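Local coordinates for protein probable cobalt-precorrin-6B C(15)-methyltransferase (decarboxylating) (Methanothermobacter thermautotrophicus, PDB 1L3C) that probably methylates C-15 of cobalt-precorrin-6B with S-adenosyl-L-methionine and then removes the C-12 carboxylate as CO2, giving cobalt-precorrin-7 on the anaerobic route to cobalamin, at residues I2-F7 against P16-V21; E6-P11 against T71-Q76; E158-R163 against R176-L181. One frame throughout, in Å; residues are numbered along the deposited sequence.

Contact 1 of 3, residues I2-F7 against P16-V21; sequences IPDDEF and PTAMEV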
loop_
_atom_site.group_PDB
_atom_site.type_symbol
_atom_site.label_atom_id
_atom_site.label_comp_id
_atom_site.label_asym_id
_atom_site.label_seq_id
_atom_site.Cartn_x
_atom_site.Cartn_y
_atom_site.Cartn_z
ATOM N N ILE A 2 -23.352 -0.166 -4.682
ATOM C CA ILE A 2 -23.759 -0.445 -3.305
ATOM C C ILE A 2 -22.567 -0.473 -2.355
ATOM O O ILE A 2 -21.623 -1.219 -2.584
ATOM C CB ILE A 2 -24.456 -1.804 -3.197
ATOM C CG1 ILE A 2 -25.614 -1.874 -4.182
ATOM C CG2 ILE A 2 -24.972 -2.011 -1.795
ATOM C CD1 ILE A 2 -26.134 -3.275 -4.396
ATOM N N PRO A 3 -22.550 0.388 -1.329
ATOM C CA PRO A 3 -21.440 0.412 -0.375
ATOM C C PRO A 3 -21.498 -0.747 0.627
ATOM O O PRO A 3 -22.582 -1.235 0.972
ATOM C CB PRO A 3 -21.596 1.763 0.309
ATOM C CG PRO A 3 -23.052 2.015 0.236
ATOM C CD PRO A 3 -23.393 1.591 -1.163
ATOM N N ASP A 4 -20.324 -1.138 1.120
ATOM C CA ASP A 4 -20.170 -2.250 2.062
ATOM C C ASP A 4 -21.128 -2.257 3.237
ATOM O O ASP A 4 -21.523 -3.322 3.695
ATOM C CB ASP A 4 -18.749 -2.284 2.619
ATOM C CG ASP A 4 -17.677 -2.395 1.539
ATOM O OD1 ASP A 4 -17.982 -2.281 0.334
ATOM O OD2 ASP A 4 -16.499 -2.592 1.918
ATOM N N ASP A 5 -21.440 -1.078 3.766
ATOM C CA ASP A 5 -22.348 -0.962 4.917
ATOM C C ASP A 5 -23.827 -1.274 4.657
ATOM O O ASP A 5 -24.582 -1.502 5.594
ATOM C CB ASP A 5 -22.202 0.413 5.603
ATOM C CG ASP A 5 -22.623 1.599 4.712
ATOM O OD1 ASP A 5 -23.132 1.413 3.586
ATOM O OD2 ASP A 5 -22.442 2.753 5.153
ATOM N N GLU A 6 -24.247 -1.269 3.395
ATOM C CA GLU A 6 -25.644 -1.540 3.056
ATOM C C GLU A 6 -25.910 -2.996 2.706
ATOM O O GLU A 6 -26.898 -3.327 2.032
ATOM C CB GLU A 6 -26.095 -0.619 1.923
ATOM C CG GLU A 6 -26.165 0.848 2.334
ATOM C CD GLU A 6 -26.466 1.780 1.169
ATOM O OE1 GLU A 6 -26.939 1.301 0.103
ATOM O OE2 GLU A 6 -26.216 2.999 1.324
ATOM N N PHE A 7 -25.017 -3.857 3.172
ATOM C CA PHE A 7 -25.121 -5.281 2.942
ATOM C C PHE A 7 -25.488 -5.956 4.240
ATOM O O PHE A 7 -25.101 -5.504 5.316
ATOM C CB PHE A 7 -23.799 -5.875 2.454
ATOM C CG PHE A 7 -23.596 -5.767 0.980
ATOM C CD1 PHE A 7 -22.969 -4.642 0.422
ATOM C CD2 PHE A 7 -24.048 -6.780 0.136
ATOM C CE1 PHE A 7 -22.811 -4.522 -0.945
ATOM C CE2 PHE A 7 -23.891 -6.670 -1.245
ATOM C CZ PHE A 7 -23.268 -5.533 -1.788
ATOM N N PRO A 16 -18.803 -8.306 2.680
ATOM C CA PRO A 16 -18.713 -8.232 1.221
ATOM C C PRO A 16 -17.323 -7.813 0.769
ATOM O O PRO A 16 -16.535 -7.265 1.544
ATOM C CB PRO A 16 -19.717 -7.129 0.856
ATOM C CG PRO A 16 -20.243 -6.588 2.192
ATOM C CD PRO A 16 -19.282 -7.044 3.240
ATOM N N THR A 17 -17.019 -8.125 -0.483
ATOM C CA THR A 17 -15.775 -7.729 -1.096
ATOM C C THR A 17 -15.815 -6.201 -1.013
ATOM O O THR A 17 -16.879 -5.596 -1.199
ATOM C CB THR A 17 -15.775 -8.144 -2.584
ATOM O OG1 THR A 17 -16.214 -9.504 -2.709
ATOM C CG2 THR A 17 -14.402 -8.027 -3.162
ATOM N N ALA A 18 -14.703 -5.580 -0.643
ATOM C CA ALA A 18 -14.633 -4.129 -0.560
ATOM C C ALA A 18 -15.135 -3.525 -1.872
ATOM O O ALA A 18 -14.806 -4.003 -2.962
ATOM C CB ALA A 18 -13.204 -3.687 -0.290
HETATM N N MSE A 19 -15.915 -2.457 -1.758
HETATM C CA MSE A 19 -16.491 -1.786 -2.906
HETATM C C MSE A 19 -15.486 -1.452 -3.984
HETATM O O MSE A 19 -15.766 -1.615 -5.163
HETATM C CB MSE A 19 -17.180 -0.514 -2.463
HETATM C CG MSE A 19 -18.159 0.029 -3.473
HETATM SE SE MSE A 19 -18.309 1.917 -3.210
HETATM C CE MSE A 19 -20.200 2.132 -2.904
ATOM N N GLU A 20 -14.314 -0.976 -3.578
ATOM C CA GLU A 20 -13.260 -0.596 -4.530
ATOM C C GLU A 20 -12.803 -1.797 -5.380
ATOM O O GLU A 20 -12.452 -1.629 -6.551
ATOM C CB GLU A 20 -12.062 0.060 -3.813
ATOM C CG GLU A 20 -12.352 1.373 -3.077
ATOM C CD GLU A 20 -13.020 1.230 -1.688
ATOM O OE1 GLU A 20 -13.219 0.100 -1.169
ATOM O OE2 GLU A 20 -13.337 2.292 -1.106
ATOM N N VAL A 21 -12.844 -2.999 -4.801
ATOM C CA VAL A 21 -12.475 -4.215 -5.512
ATOM C C VAL A 21 -13.596 -4.603 -6.467
ATOM O O VAL A 21 -13.342 -4.924 -7.625
ATOM C CB VAL A 21 -12.227 -5.377 -4.529
ATOM C CG1 VAL A 21 -11.970 -6.708 -5.270
ATOM C CG2 VAL A 21 -11.047 -5.042 -3.667
#

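Contact 2 of 3, residues E6-P11 against T71-Q76; sequences EFIKNP and TEMNLQ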
loop_
_atom_site.group_PDB
_atom_site.type_symbol
_atom_site.label_atom_id
_atom_site.label_comp_id
_atom_site.label_asym_id
_atom_site.label_seq_id
_atom_site.Cartn_x
_atom_site.Cartn_y
_atom_site.Cartn_z
ATOM N N GLU A 6 -24.247 -1.269 3.395
ATOM C CA GLU A 6 -25.644 -1.540 3.056
ATOM C C GLU A 6 -25.910 -2.996 2.706
ATOM O O GLU A 6 -26.898 -3.327 2.032
ATOM C CB GLU A 6 -26.095 -0.619 1.923
ATOM C CG GLU A 6 -26.165 0.848 2.334
ATOM C CD GLU A 6 -26.466 1.780 1.169
ATOM O OE1 GLU A 6 -26.939 1.301 0.103
ATOM O OE2 GLU A 6 -26.216 2.999 1.324
ATOM N N PHE A 7 -25.017 -3.857 3.172
ATOM C CA PHE A 7 -25.121 -5.281 2.942
ATOM C C PHE A 7 -25.488 -5.956 4.240
ATOM O O PHE A 7 -25.101 -5.504 5.316
ATOM C CB PHE A 7 -23.799 -5.875 2.454
ATOM C CG PHE A 7 -23.596 -5.767 0.980
ATOM C CD1 PHE A 7 -22.969 -4.642 0.422
ATOM C CD2 PHE A 7 -24.048 -6.780 0.136
ATOM C CE1 PHE A 7 -22.811 -4.522 -0.945
ATOM C CE2 PHE A 7 -23.891 -6.670 -1.245
ATOM C CZ PHE A 7 -23.268 -5.533 -1.788
ATOM N N ILE A 8 -26.236 -7.046 4.121
ATOM C CA ILE A 8 -26.662 -7.851 5.255
ATOM C C ILE A 8 -25.529 -8.851 5.448
ATOM O O ILE A 8 -25.158 -9.561 4.510
ATOM C CB ILE A 8 -27.966 -8.574 4.911
ATOM C CG1 ILE A 8 -29.107 -7.559 4.860
ATOM C CG2 ILE A 8 -28.238 -9.696 5.889
ATOM C CD1 ILE A 8 -30.280 -7.998 4.031
ATOM N N LYS A 9 -24.932 -8.835 6.633
ATOM C CA LYS A 9 -23.813 -9.714 6.960
ATOM C C LYS A 9 -24.243 -10.929 7.788
ATOM O O LYS A 9 -25.301 -10.940 8.420
ATOM C CB LYS A 9 -22.750 -8.919 7.739
ATOM C CG LYS A 9 -21.590 -8.368 6.914
ATOM C CD LYS A 9 -21.156 -6.977 7.398
ATOM C CE LYS A 9 -21.611 -5.887 6.403
ATOM N NZ LYS A 9 -21.364 -4.483 6.840
ATOM N N ASN A 10 -23.391 -11.942 7.813
ATOM C CA ASN A 10 -23.650 -13.151 8.572
ATOM C C ASN A 10 -22.304 -13.585 9.138
ATOM O O ASN A 10 -21.272 -13.414 8.492
ATOM C CB ASN A 10 -24.203 -14.228 7.650
ATOM C CG ASN A 10 -24.447 -15.535 8.363
ATOM O OD1 ASN A 10 -23.517 -16.180 8.830
ATOM N ND2 ASN A 10 -25.697 -15.938 8.442
ATOM N N PRO A 11 -22.291 -14.107 10.372
ATOM C CA PRO A 11 -21.051 -14.556 11.021
ATOM C C PRO A 11 -20.180 -15.569 10.264
ATOM O O PRO A 11 -18.973 -15.365 10.118
ATOM C CB PRO A 11 -21.546 -15.107 12.370
ATOM C CG PRO A 11 -23.009 -15.419 12.123
ATOM C CD PRO A 11 -23.438 -14.251 11.284
ATOM N N THR A 71 -26.821 -14.082 0.243
ATOM C CA THR A 71 -26.855 -13.519 -1.107
ATOM C C THR A 71 -28.310 -13.307 -1.491
ATOM O O THR A 71 -28.672 -12.260 -2.027
ATOM C CB THR A 71 -26.183 -14.450 -2.143
ATOM O OG1 THR A 71 -24.799 -14.609 -1.822
ATOM C CG2 THR A 71 -26.302 -13.866 -3.549
ATOM N N GLU A 72 -29.138 -14.295 -1.173
ATOM C CA GLU A 72 -30.568 -14.248 -1.437
ATOM C C GLU A 72 -31.185 -12.974 -0.823
ATOM O O GLU A 72 -31.908 -12.218 -1.495
ATOM C CB GLU A 72 -31.217 -15.497 -0.824
ATOM C CG GLU A 72 -32.735 -15.575 -0.920
ATOM C CD GLU A 72 -33.182 -16.200 -2.220
ATOM O OE1 GLU A 72 -33.384 -15.462 -3.214
ATOM O OE2 GLU A 72 -33.311 -17.442 -2.245
HETATM N N MSE A 73 -30.873 -12.730 0.447
HETATM C CA MSE A 73 -31.392 -11.558 1.157
HETATM C C MSE A 73 -30.972 -10.238 0.586
HETATM O O MSE A 73 -31.787 -9.317 0.458
HETATM C CB MSE A 73 -30.951 -11.575 2.590
HETATM C CG MSE A 73 -31.671 -12.592 3.398
HETATM SE SE MSE A 73 -31.204 -12.373 5.231
HETATM C CE MSE A 73 -30.000 -13.834 5.449
ATOM N N ASN A 74 -29.679 -10.116 0.311
ATOM C CA ASN A 74 -29.174 -8.882 -0.272
ATOM C C ASN A 74 -29.779 -8.625 -1.660
ATOM O O ASN A 74 -30.082 -7.491 -2.009
ATOM C CB ASN A 74 -27.641 -8.870 -0.261
ATOM C CG ASN A 74 -27.083 -8.606 1.142
ATOM O OD1 ASN A 74 -27.497 -7.645 1.807
ATOM N ND2 ASN A 74 -26.199 -9.477 1.621
ATOM N N LEU A 75 -30.035 -9.692 -2.407
ATOM C CA LEU A 75 -30.649 -9.560 -3.703
ATOM C C LEU A 75 -32.018 -8.927 -3.536
ATOM O O LEU A 75 -32.342 -7.953 -4.214
ATOM C CB LEU A 75 -30.784 -10.920 -4.353
ATOM C CG LEU A 75 -29.517 -11.482 -4.982
ATOM C CD1 LEU A 75 -29.818 -12.915 -5.459
ATOM C CD2 LEU A 75 -29.030 -10.570 -6.160
ATOM N N GLN A 76 -32.807 -9.452 -2.603
ATOM C CA GLN A 76 -34.158 -8.936 -2.351
ATOM C C GLN A 76 -34.204 -7.493 -1.910
ATOM O O GLN A 76 -35.015 -6.713 -2.422
ATOM C CB GLN A 76 -34.859 -9.750 -1.290
ATOM C CG GLN A 76 -35.155 -11.136 -1.705
ATOM C CD GLN A 76 -35.723 -11.916 -0.571
ATOM O OE1 GLN A 76 -36.450 -11.366 0.264
ATOM N NE2 GLN A 76 -35.366 -13.200 -0.494
#

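Contact 3 of 3, residues E158-R163 against R176-L181; sequences ELNIAR and RNPVAL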
loop_
_atom_site.group_PDB
_atom_site.type_symbol
_atom_site.label_atom_id
_atom_site.label_comp_id
_atom_site.label_asym_id
_atom_site.label_seq_id
_atom_site.Cartn_x
_atom_site.Cartn_y
_atom_site.Cartn_z
ATOM N N GLU A 158 -2.778 -5.986 -7.559
ATOM C CA GLU A 158 -2.978 -5.989 -6.111
ATOM C C GLU A 158 -3.465 -4.632 -5.645
ATOM O O GLU A 158 -2.875 -3.609 -5.966
ATOM C CB GLU A 158 -1.680 -6.299 -5.375
ATOM C CG GLU A 158 -1.291 -7.766 -5.378
ATOM C CD GLU A 158 -1.185 -8.356 -3.968
ATOM O OE1 GLU A 158 -1.871 -7.824 -3.051
ATOM O OE2 GLU A 158 -0.418 -9.350 -3.792
ATOM N N LEU A 159 -4.532 -4.621 -4.870
ATOM C CA LEU A 159 -5.036 -3.367 -4.360
ATOM C C LEU A 159 -4.896 -3.222 -2.861
ATOM O O LEU A 159 -5.212 -4.134 -2.094
ATOM C CB LEU A 159 -6.499 -3.165 -4.711
ATOM C CG LEU A 159 -6.871 -3.015 -6.174
ATOM C CD1 LEU A 159 -8.317 -2.532 -6.166
ATOM C CD2 LEU A 159 -5.965 -2.012 -6.903
ATOM N N ASN A 160 -4.415 -2.059 -2.455
ATOM C CA ASN A 160 -4.275 -1.736 -1.060
ATOM C C ASN A 160 -5.092 -0.485 -0.923
ATOM O O ASN A 160 -4.784 0.536 -1.536
ATOM C CB ASN A 160 -2.831 -1.492 -0.706
ATOM C CG ASN A 160 -2.155 -2.752 -0.267
ATOM O OD1 ASN A 160 -2.287 -3.161 0.888
ATOM N ND2 ASN A 160 -1.468 -3.409 -1.187
ATOM N N ILE A 161 -6.166 -0.596 -0.157
ATOM C CA ILE A 161 -7.110 0.494 0.028
ATOM C C ILE A 161 -7.153 0.989 1.466
ATOM O O ILE A 161 -7.090 0.194 2.404
ATOM C CB ILE A 161 -8.528 0.027 -0.320
ATOM C CG1 ILE A 161 -8.527 -0.649 -1.687
ATOM C CG2 ILE A 161 -9.489 1.188 -0.281
ATOM C CD1 ILE A 161 -9.571 -1.740 -1.792
ATOM N N ALA A 162 -7.244 2.303 1.628
ATOM C CA ALA A 162 -7.355 2.899 2.938
ATOM C C ALA A 162 -8.491 3.913 2.786
ATOM O O ALA A 162 -8.583 4.609 1.769
ATOM C CB ALA A 162 -6.075 3.591 3.341
ATOM N N ARG A 163 -9.394 3.925 3.763
ATOM C CA ARG A 163 -10.541 4.818 3.773
ATOM C C ARG A 163 -10.399 5.677 5.015
ATOM O O ARG A 163 -9.874 5.232 6.019
ATOM C CB ARG A 163 -11.858 4.020 3.847
ATOM C CG ARG A 163 -12.112 3.050 2.693
ATOM C CD ARG A 163 -13.420 2.331 2.898
ATOM N NE ARG A 163 -13.629 1.268 1.923
ATOM C CZ ARG A 163 -14.280 0.129 2.174
ATOM N NH1 ARG A 163 -14.800 -0.118 3.376
ATOM N NH2 ARG A 163 -14.418 -0.769 1.213
ATOM N N ARG A 176 -7.643 -1.828 4.536
ATOM C CA ARG A 176 -8.389 -3.010 4.162
ATOM C C ARG A 176 -7.289 -4.024 3.854
ATOM O O ARG A 176 -6.189 -3.624 3.465
ATOM C CB ARG A 176 -9.172 -2.713 2.884
ATOM C CG ARG A 176 -10.298 -1.758 3.094
ATOM C CD ARG A 176 -11.277 -2.439 3.977
ATOM N NE ARG A 176 -12.174 -1.495 4.604
ATOM C CZ ARG A 176 -13.079 -1.824 5.512
ATOM N NH1 ARG A 176 -13.206 -3.085 5.905
ATOM N NH2 ARG A 176 -13.850 -0.878 6.029
ATOM N N ASN A 177 -7.538 -5.312 4.051
ATOM C CA ASN A 177 -6.501 -6.291 3.727
ATOM C C ASN A 177 -6.272 -6.268 2.229
ATOM O O ASN A 177 -7.208 -6.030 1.471
ATOM C CB ASN A 177 -6.906 -7.680 4.169
ATOM C CG ASN A 177 -6.983 -7.797 5.661
ATOM O OD1 ASN A 177 -6.408 -6.985 6.394
ATOM N ND2 ASN A 177 -7.699 -8.800 6.131
ATOM N N PRO A 178 -5.025 -6.464 1.787
ATOM C CA PRO A 178 -4.717 -6.460 0.354
ATOM C C PRO A 178 -5.540 -7.526 -0.396
ATOM O O PRO A 178 -5.768 -8.622 0.121
ATOM C CB PRO A 178 -3.233 -6.838 0.323
ATOM C CG PRO A 178 -2.745 -6.548 1.701
ATOM C CD PRO A 178 -3.863 -6.889 2.583
ATOM N N VAL A 179 -6.014 -7.198 -1.589
ATOM C CA VAL A 179 -6.748 -8.161 -2.415
ATOM C C VAL A 179 -6.101 -8.148 -3.808
ATOM O O VAL A 179 -5.782 -7.086 -4.345
ATOM C CB VAL A 179 -8.231 -7.784 -2.571
ATOM C CG1 VAL A 179 -8.964 -8.860 -3.346
ATOM C CG2 VAL A 179 -8.876 -7.622 -1.218
ATOM N N ALA A 180 -5.863 -9.325 -4.366
ATOM C CA ALA A 180 -5.273 -9.438 -5.688
ATOM C C ALA A 180 -6.310 -9.973 -6.682
ATOM O O ALA A 180 -7.161 -10.815 -6.345
ATOM C CB ALA A 180 -4.070 -10.361 -5.641
ATOM N N LEU A 181 -6.286 -9.436 -7.892
ATOM C CA LEU A 181 -7.196 -9.898 -8.916
ATOM C C LEU A 181 -6.331 -10.491 -10.027
ATOM O O LEU A 181 -5.433 -9.820 -10.553
ATOM C CB LEU A 181 -8.050 -8.742 -9.441
ATOM C CG LEU A 181 -8.971 -8.035 -8.430
ATOM C CD1 LEU A 181 -9.823 -6.968 -9.128
ATOM C CD2 LEU A 181 -9.880 -9.045 -7.754
HETATM O O HOH W 1 -6.737 -3.272 0.113
HETATM O O HOH W 2 -4.457 -1.667 2.396
#

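Contact 1 of 3, residues I2-F7 against P16-V21
Met19, present as selenomethionine, reaches from the first turn of helix 19-29 to the N-terminal segment, and each part of its side chain meets something different. At the root, Met19 CB lies 3.4 Å from Asp4 OD1. Chi1 of -162° sets CG opposite the backbone N, carrying the chain toward the segment, and CG passes 3.8 Å from Ile2 O. A bend at chi3, the rotation about CG-SE, lays the terminal methyl on Pro3: Met19 CE is 3.3 Å from Pro3 CA and 3.5 Å from Pro3 CB. A long, unbranched, apolar chain suits this place because it can bring its methyl from the helix start to Pro3.

Asp4 supplies the polar part. Its OD1 takes the Met19 backbone N-H at 2.9 Å, but the bond is weak, with an N-H...O angle of 128°. The main partners of the carboxylate are arginines: OD1 forms a salt bridge with Arg22, OD2 one with Arg163. An acid suits a spot facing the N-terminus of a helix, where amide N-H groups point outward and the helix dipole would probably stabilise negative charge.

Phe7 and Pro16 make the apolar end. Pro16 CB stands over one face of the Phe7 ring in a CH-pi contact, 4.2 Å from the centroid and 15° off the normal, while Pro16 CG touches Phe7 CB at 3.6 Å. A cis peptide bond precedes Pro16, and next comes Thr17, which binds S-adenosyl-L-methionine. The contact thus borders the cofactor site of a Rossmann-like methyltransferase, where the N-terminal loop packs against the start of helix 19-29 beside Thr17.

Contact 2 of 3, residues E6-P11 against T71-Q76
In this Rossmann-like methyltransferase, helix 65-77 holds the N-terminal loop through a side-chain amide that pairs with a backbone: Asn74 binds both the N-H and the C=O of Ile8. Ile8 N donates to Asn74 OD1 at 2.7 Å, nearly straight (162°) and on a lone pair in the carbonyl plane. Coming back, Asn74 ND2 donates a hydrogen bond to Ile8 O at 3.1 Å and 168°, with the acceptor close to the amide plane. Asparagine suits the place because its short amide carries a donor and an acceptor side by side, as the exposed edge of a strand would. Its ND2 also bonds Thr44 O, on a residue of the S-adenosyl-L-methionine site.

The Phe7 ring lies beside the amide, CD2 3.7 Å from Asn74 CG, the two planes 68° apart and Asn74 ND2 at the ring edge. The apolar part is Ile8 CD1, which rests on Met73 CB at 3.9 Å. A leucine in place of Asn74 would probably leave the N-H and C=O of Ile8 and the carbonyl of Thr44 without these mates. With bonds at both ends, the amide is fixed against flipping, and the loop main chain is tied in position by one side chain.

Contact 3 of 3, residues E158-R163 against R176-L181
Leu159 O is gripped from two sides: Val179 N donates to it at 3.2 Å, and a water, water 1, lies 2.8 Å away. The return bond of this antiparallel hydrogen-bonded pair, Leu159 N to Val179 O, is shorter at 2.8 Å and almost straight at 175°. Farther along, the regular pattern breaks. Where Ile161 and Asn177 would be expected to pair directly, water 1 stands between them, accepting from Ile161 N at 2.7 Å and also reaching Asn177 O. Direct bonding resumes where Arg176 N meets Ile161 O at 3.0 Å.

Pro178 fits because its N faces away from strand 154-166, so its missing N-H costs the hairpin no bond; Pro178 CG packs against Asn160 OD1, 3.5 Å away. Water 2 sits between Asn160 OD1 and Arg176 O, within bonding distance of both. In the non-hydrogen-bonded pair Glu158 with Ala180, Glu158 CG, anti to the carbonyl carbon (chi1 -77°), lies 3.8 Å from Ala180 CB, whose small methyl accommodates it; the carboxylate goes on to Lys140.

At the other end Arg176 NE lies over one face of the Arg163 guanidinium, 3.2 Å above its plane and offset toward the rim near NH1, the two groups turned 44° apart. Arg163 NH1 and Arg176 NH2, both donors, meet without a bond. Arg163 keeps salt bridges to Glu20 and Asp4, whose negative charge probably makes the meeting of two cations tolerable. Strand 154-166 continues the sheet into a second subunit, while water stands in here for backbone bonds that the hairpin lacks.

How the contacts relate
Contacts 1 and 2 share Glu6 and Phe7 and hold one N-terminal loop from two directions: contact 1 lies at the surface against helix 19-29, contact 2 is partly buried against helix 65-77. Contact 3, also partly buried, joins the last two strands of this chain's sheet, which continues into the second subunit; it lies about 22 Å from contact 2 between centres and does not touch it. It does meet contact 1, through the salt bridges from Arg163 to Asp4 and Glu20, and both reach the second subunit. Their chemistry follows their place: charge and apolar packing at the helix start, a neutral amide beside the cofactor-binding residue Thr44, and main-chain bonds helped by water in the hairpin.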